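Probable LacI-family transcriptional regulator (Corynebacterium glutamicum ATCC 13032, PDB 3BIL) probably acts as a transcription factor of the LacI family, binding regulatory DNA through a helix-turn-helix domain joined to a periplasmic-binding-protein-like domain. Local coordinates at residues G248-T253 against G275-P280. Residues are numbered along the deposited sequence; the frame is centred on the assembly and turned at random.
Sequences GDSMMT and GFDTHP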
loop_
_atom_site.group_PDB
_atom_site.type_symbol
_atom_site.label_atom_id
_atom_site.label_comp_id
_atom_site.label_asym_id
_atom_site.label_seq_id
_atom_site.Cartn_x
_atom_site.Cartn_y
_atom_site.Cartn_z
ATOM N N GLY A 248 -12.231 10.710 6.665
ATOM C CA GLY A 248 -12.634 10.996 5.293
ATOM C C GLY A 248 -11.587 10.598 4.287
ATOM O O GLY A 248 -11.721 10.965 3.126
ATOM N N ASP A 249 -10.543 9.869 4.736
ATOM C CA ASP A 249 -9.442 9.355 3.867
ATOM C C ASP A 249 -8.878 8.017 4.299
ATOM O O ASP A 249 -8.986 7.658 5.466
ATOM C CB ASP A 249 -8.264 10.343 3.857
ATOM C CG ASP A 249 -8.380 11.320 2.743
ATOM O OD1 ASP A 249 -9.178 11.015 1.836
ATOM O OD2 ASP A 249 -7.720 12.387 2.760
ATOM N N SER A 250 -8.233 7.292 3.387
ATOM C CA SER A 250 -7.327 6.205 3.820
ATOM C C SER A 250 -6.438 6.678 4.983
ATOM O O SER A 250 -6.422 6.067 6.065
ATOM C CB SER A 250 -6.378 5.763 2.687
ATOM O OG SER A 250 -7.054 5.113 1.632
ATOM N N MET A 251 -5.677 7.752 4.740
ATOM C CA MET A 251 -4.656 8.166 5.691
ATOM C C MET A 251 -5.262 8.642 7.008
ATOM O O MET A 251 -4.756 8.294 8.088
ATOM C CB MET A 251 -3.634 9.146 5.077
ATOM C CG MET A 251 -2.839 8.551 3.821
ATOM S SD MET A 251 -1.925 6.944 3.911
ATOM C CE MET A 251 -3.018 5.699 3.213
ATOM N N MET A 252 -6.369 9.393 6.929
ATOM C CA MET A 252 -7.090 9.765 8.122
ATOM C C MET A 252 -7.576 8.481 8.880
ATOM O O MET A 252 -7.543 8.420 10.125
ATOM C CB MET A 252 -8.187 10.813 7.798
ATOM C CG MET A 252 -7.694 12.244 7.231
ATOM S SD MET A 252 -6.677 13.272 8.373
ATOM C CE MET A 252 -5.155 12.394 8.331
ATOM N N THR A 253 -7.935 7.421 8.141
ATOM C CA THR A 253 -8.439 6.183 8.765
ATOM C C THR A 253 -7.401 5.471 9.583
ATOM O O THR A 253 -7.740 4.875 10.624
ATOM C CB THR A 253 -8.983 5.155 7.732
ATOM O OG1 THR A 253 -10.037 5.765 6.977
ATOM C CG2 THR A 253 -9.540 3.920 8.458
ATOM N N GLY A 275 -14.518 4.170 8.499
ATOM C CA GLY A 275 -13.270 4.343 7.775
ATOM C C GLY A 275 -13.532 4.705 6.361
ATOM O O GLY A 275 -14.650 4.628 5.913
ATOM N N PHE A 276 -12.498 5.089 5.638
ATOM C CA PHE A 276 -12.667 5.395 4.225
ATOM C C PHE A 276 -11.710 4.537 3.407
ATOM O O PHE A 276 -10.537 4.431 3.769
ATOM C CB PHE A 276 -12.447 6.881 3.958
ATOM C CG PHE A 276 -13.512 7.517 3.053
ATOM C CD1 PHE A 276 -14.624 8.161 3.606
ATOM C CD2 PHE A 276 -13.391 7.471 1.659
ATOM C CE1 PHE A 276 -15.602 8.755 2.796
ATOM C CE2 PHE A 276 -14.373 8.046 0.825
ATOM C CZ PHE A 276 -15.480 8.690 1.394
ATOM N N ASP A 277 -12.232 3.923 2.331
ATOM C CA ASP A 277 -11.531 2.947 1.464
ATOM C C ASP A 277 -11.288 1.535 2.012
ATOM O O ASP A 277 -11.427 1.254 3.197
ATOM C CB ASP A 277 -10.264 3.523 0.827
ATOM C CG ASP A 277 -10.511 4.882 0.229
ATOM O OD1 ASP A 277 -11.193 4.970 -0.828
ATOM O OD2 ASP A 277 -10.054 5.867 0.847
ATOM N N THR A 278 -10.956 0.640 1.102
ATOM C CA THR A 278 -11.211 -0.780 1.314
ATOM C C THR A 278 -10.072 -1.620 1.887
ATOM O O THR A 278 -10.272 -2.809 2.068
ATOM C CB THR A 278 -11.718 -1.468 0.015
ATOM O OG1 THR A 278 -11.155 -0.827 -1.152
ATOM C CG2 THR A 278 -13.200 -1.402 -0.038
ATOM N N HIS A 279 -8.913 -1.027 2.192
ATOM C CA HIS A 279 -7.728 -1.798 2.623
ATOM C C HIS A 279 -8.064 -3.181 3.215
ATOM O O HIS A 279 -8.907 -3.280 4.090
ATOM C CB HIS A 279 -6.887 -1.002 3.625
ATOM C CG HIS A 279 -5.488 -1.508 3.789
ATOM N ND1 HIS A 279 -5.190 -2.837 4.002
ATOM C CD2 HIS A 279 -4.304 -0.848 3.822
ATOM C CE1 HIS A 279 -3.881 -2.983 4.118
ATOM N NE2 HIS A 279 -3.321 -1.789 4.019
ATOM N N PRO A 280 -7.421 -4.249 2.701
ATOM C CA PRO A 280 -7.604 -5.624 3.220
ATOM C C PRO A 280 -7.511 -5.742 4.744
ATOM O O PRO A 280 -8.328 -6.450 5.366
ATOM C CB PRO A 280 -6.497 -6.442 2.522
ATOM C CG PRO A 280 -5.723 -5.433 1.639
ATOM C CD PRO A 280 -6.540 -4.199 1.511
#
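Thr253 OG1 accepts a nearly straight hydrogen bond from Phe276 N, at 2.9 Å with an N-H...O angle of 165°. The same hydroxyl gives its proton to Asp249 O, 2.6 Å from OG1, so it relays between the first helical turn and the end of strand 272-276. OG1 lies anti to the carbonyl carbon of Thr253 (chi1 -58°), which leaves it beside the backbone N. Thr253 N also bonds to Asp249 O, from the opposite face of that carbonyl plane. Two donors of one residue thus grip this oxygen.

A second polar link runs from Ser250 OG to Asp277 OD2 at 3.2 Å. It is not settled, because Asn78 OD1 competes weakly for the same proton. Asp277 OD1 turns to Gln294 NE2 in a weak hydrogen bond. The nearby start of helix 250-262 may stabilise the negative charge of Asp277.

Phe276 makes the largest share of the packing. Its CB rests 3.6 Å from Asp249 N, while CG lies 3.8 Å from Gly248 C. Gly248 O sits over one ring face, offset toward the rim, and is also bonded to Arg202. Thr253 CG2 packs on Gly275 CA at 3.8 Å.

The contact joins the start of the helix to the end of the following strand in the beta-alpha-beta unit of strand 244-247, helix 250-262 and strand 272-276, within the periplasmic-binding-protein-like fold of LacI-family regulators.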